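Local coordinates for predicted metal-dependent phosphohydrolase (Magnetospirillum magnetotacticum MS-1, PDB 3KH1), which is predicted to be a metal-dependent phosphohydrolase of the HD domain family, possibly with 5'-deoxynucleotidase activity, at residues 70-75 with 122-127. Numbering follows the deposited sequence.
Sequences RMLLIH and LWQEYE
The last turns of helix 65-74 cross helix 113-128 almost perpendicularly: the axes of 70-74 and 122-127 approach to 9.4 Å at -93°. Both are helical, though Ile-74 (phi/psi -103/-7) departs from helical values just before His-75. In register, the CA atoms of Met-71 and Leu-122 lie 6.2 Å apart, those of His-75 and Trp-123 5.3 Å. Apolar packing fills the crossing. Met-71 (selenomethionine), long and flexible, extends (chi1 t, chi2 t) to set CE 3.7 Å from Leu-122 CD1 and CG 3.7 Å from Tyr-126 CB. Branched Leu-122 (t, p) also places CD2 4.0 Å from Ile-74 CG1, while Ile-74 CD1 reaches Trp-123 CB at 3.9 Å. His-75 is probably the histidine of the His-Asp doublet that names HD domains, a mainly helical fold; its side chain lies about 12 Å from the bound calcium. Tyr-126 offers its face to His-75 CB (CH-pi, 3.8 Å to the ring centroid) and its edge to Met-71 SE (Met-aromatic, 5.3 Å to the centroid). No direct hydrogen bond joins the segments; one water links His-75 O (2.9 Å) to Glu-127 OE2 (2.7 Å), which also accepts a weak bond from Trp-123 NE1 (3.1 Å). Within 70-75, His-75 ND1 donates to Leu-72 O (2.7 Å), fixing the imidazole.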
loop_
_atom_site.group_PDB
_atom_site.type_symbol
_atom_site.label_atom_id
_atom_site.label_comp_id
_atom_site.label_asym_id
_atom_site.label_seq_id
_atom_site.Cartn_x
_atom_site.Cartn_y
_atom_site.Cartn_z
ATOM N N ARG A 70 -3.094 4.885 7.726
ATOM C CA ARG A 70 -4.208 5.314 6.844
ATOM C C ARG A 70 -3.854 6.576 6.083
ATOM O O ARG A 70 -4.032 6.682 4.873
ATOM C CB ARG A 70 -5.481 5.520 7.669
ATOM C CG ARG A 70 -6.669 5.988 6.891
ATOM C CD ARG A 70 -7.926 6.034 7.655
ATOM N NE ARG A 70 -7.966 7.027 8.733
ATOM C CZ ARG A 70 -7.882 6.759 10.037
ATOM N NH1 ARG A 70 -7.454 5.586 10.463
ATOM N NH2 ARG A 70 -8.123 7.709 10.923
HETATM N N MSE A 71 -3.265 7.524 6.796
HETATM C CA MSE A 71 -2.844 8.776 6.208
HETATM C C MSE A 71 -1.827 8.541 5.085
HETATM O O MSE A 71 -1.928 9.107 3.998
HETATM C CB MSE A 71 -2.226 9.660 7.317
HETATM C CG MSE A 71 -1.694 10.998 6.859
HETATM SE SE MSE A 71 -0.787 11.935 8.314
HETATM C CE MSE A 71 -2.357 12.564 9.249
ATOM N N LEU A 72 -0.855 7.677 5.329
ATOM C CA LEU A 72 0.118 7.356 4.299
ATOM C C LEU A 72 -0.518 6.636 3.121
ATOM O O LEU A 72 -0.131 6.864 1.969
ATOM C CB LEU A 72 1.269 6.535 4.878
ATOM C CG LEU A 72 2.220 7.345 5.790
ATOM C CD1 LEU A 72 3.124 6.373 6.564
ATOM C CD2 LEU A 72 2.994 8.316 4.970
ATOM N N LEU A 73 -1.439 5.735 3.367
ATOM C CA LEU A 73 -2.094 5.015 2.266
ATOM C C LEU A 73 -2.812 6.005 1.340
ATOM O O LEU A 73 -2.893 5.778 0.140
ATOM C CB LEU A 73 -3.072 3.989 2.761
ATOM C CG LEU A 73 -2.414 2.807 3.516
ATOM C CD1 LEU A 73 -3.501 1.946 4.173
ATOM C CD2 LEU A 73 -1.580 1.930 2.534
ATOM N N ILE A 74 -3.325 7.117 1.874
ATOM C CA ILE A 74 -4.107 8.039 1.035
ATOM C C ILE A 74 -3.349 9.294 0.608
ATOM O O ILE A 74 -3.880 10.090 -0.170
ATOM C CB ILE A 74 -5.482 8.393 1.671
ATOM C CG1 ILE A 74 -5.377 9.140 2.999
ATOM C CG2 ILE A 74 -6.272 7.115 1.851
ATOM C CD1 ILE A 74 -5.118 10.661 2.891
ATOM N N HIS A 75 -2.133 9.516 1.127
ATOM C CA HIS A 75 -1.458 10.802 0.993
ATOM C C HIS A 75 -1.145 11.238 -0.425
ATOM O O HIS A 75 -1.012 12.428 -0.645
ATOM C CB HIS A 75 -0.161 10.885 1.870
ATOM C CG HIS A 75 1.060 10.336 1.196
ATOM N ND1 HIS A 75 1.321 8.974 1.066
ATOM C CD2 HIS A 75 2.072 10.981 0.555
ATOM C CE1 HIS A 75 2.453 8.816 0.382
ATOM N NE2 HIS A 75 2.938 10.021 0.084
ATOM N N LEU A 122 -7.609 14.549 6.043
ATOM C CA LEU A 122 -6.463 13.754 6.444
ATOM C C LEU A 122 -5.270 14.027 5.522
ATOM O O LEU A 122 -4.109 14.101 5.980
ATOM C CB LEU A 122 -6.823 12.245 6.431
ATOM C CG LEU A 122 -5.883 11.255 7.114
ATOM C CD1 LEU A 122 -5.856 11.537 8.673
ATOM C CD2 LEU A 122 -6.255 9.802 6.820
ATOM N N TRP A 123 -5.533 14.137 4.226
ATOM C CA TRP A 123 -4.524 14.505 3.274
ATOM C C TRP A 123 -3.975 15.916 3.572
ATOM O O TRP A 123 -2.761 16.115 3.599
ATOM C CB TRP A 123 -5.096 14.463 1.836
ATOM C CG TRP A 123 -4.200 15.152 0.850
ATOM C CD1 TRP A 123 -2.901 14.846 0.562
ATOM C CD2 TRP A 123 -4.497 16.345 0.149
ATOM N NE1 TRP A 123 -2.395 15.769 -0.311
ATOM C CE2 TRP A 123 -3.346 16.704 -0.582
ATOM C CE3 TRP A 123 -5.634 17.136 0.048
ATOM C CZ2 TRP A 123 -3.294 17.815 -1.406
ATOM C CZ3 TRP A 123 -5.592 18.231 -0.784
ATOM C CH2 TRP A 123 -4.436 18.557 -1.495
ATOM N N GLN A 124 -4.867 16.860 3.872
ATOM C CA GLN A 124 -4.463 18.226 4.205
ATOM C C GLN A 124 -3.557 18.237 5.460
ATOM O O GLN A 124 -2.580 18.971 5.550
ATOM C CB GLN A 124 -5.729 19.099 4.393
ATOM C CG GLN A 124 -6.506 19.374 3.059
ATOM C CD GLN A 124 -7.975 19.761 3.240
ATOM O OE1 GLN A 124 -8.343 20.400 4.203
ATOM N NE2 GLN A 124 -8.813 19.360 2.294
ATOM N N GLU A 125 -3.899 17.386 6.432
ATOM C CA GLU A 125 -3.153 17.263 7.656
ATOM C C GLU A 125 -1.731 16.744 7.387
ATOM O O GLU A 125 -0.737 17.291 7.896
ATOM C CB GLU A 125 -3.910 16.348 8.614
ATOM C CG GLU A 125 -3.216 16.147 9.909
ATOM C CD GLU A 125 -3.977 15.260 10.877
ATOM O OE1 GLU A 125 -5.165 14.994 10.653
ATOM O OE2 GLU A 125 -3.349 14.764 11.835
ATOM N N TYR A 126 -1.658 15.732 6.532
ATOM C CA TYR A 126 -0.370 15.204 6.087
ATOM C C TYR A 126 0.478 16.320 5.458
ATOM O O TYR A 126 1.658 16.491 5.798
ATOM C CB TYR A 126 -0.568 14.084 5.064
ATOM C CG TYR A 126 0.718 13.656 4.461
ATOM C CD1 TYR A 126 1.553 12.790 5.159
ATOM C CD2 TYR A 126 1.117 14.085 3.206
ATOM C CE1 TYR A 126 2.751 12.393 4.667
ATOM C CE2 TYR A 126 2.375 13.648 2.700
ATOM C CZ TYR A 126 3.172 12.801 3.447
ATOM O OH TYR A 126 4.386 12.401 2.905
ATOM N N GLU A 127 -0.126 17.059 4.540
ATOM C CA GLU A 127 0.599 18.114 3.843
ATOM C C GLU A 127 1.078 19.218 4.779
ATOM O O GLU A 127 2.166 19.767 4.572
ATOM C CB GLU A 127 -0.227 18.724 2.725
ATOM C CG GLU A 127 -0.544 17.809 1.640
ATOM C CD GLU A 127 0.676 17.384 0.822
ATOM O OE1 GLU A 127 1.712 18.101 0.817
ATOM O OE2 GLU A 127 0.578 16.326 0.157
HETATM O O HOH W 1 1.449 13.968 -0.763
#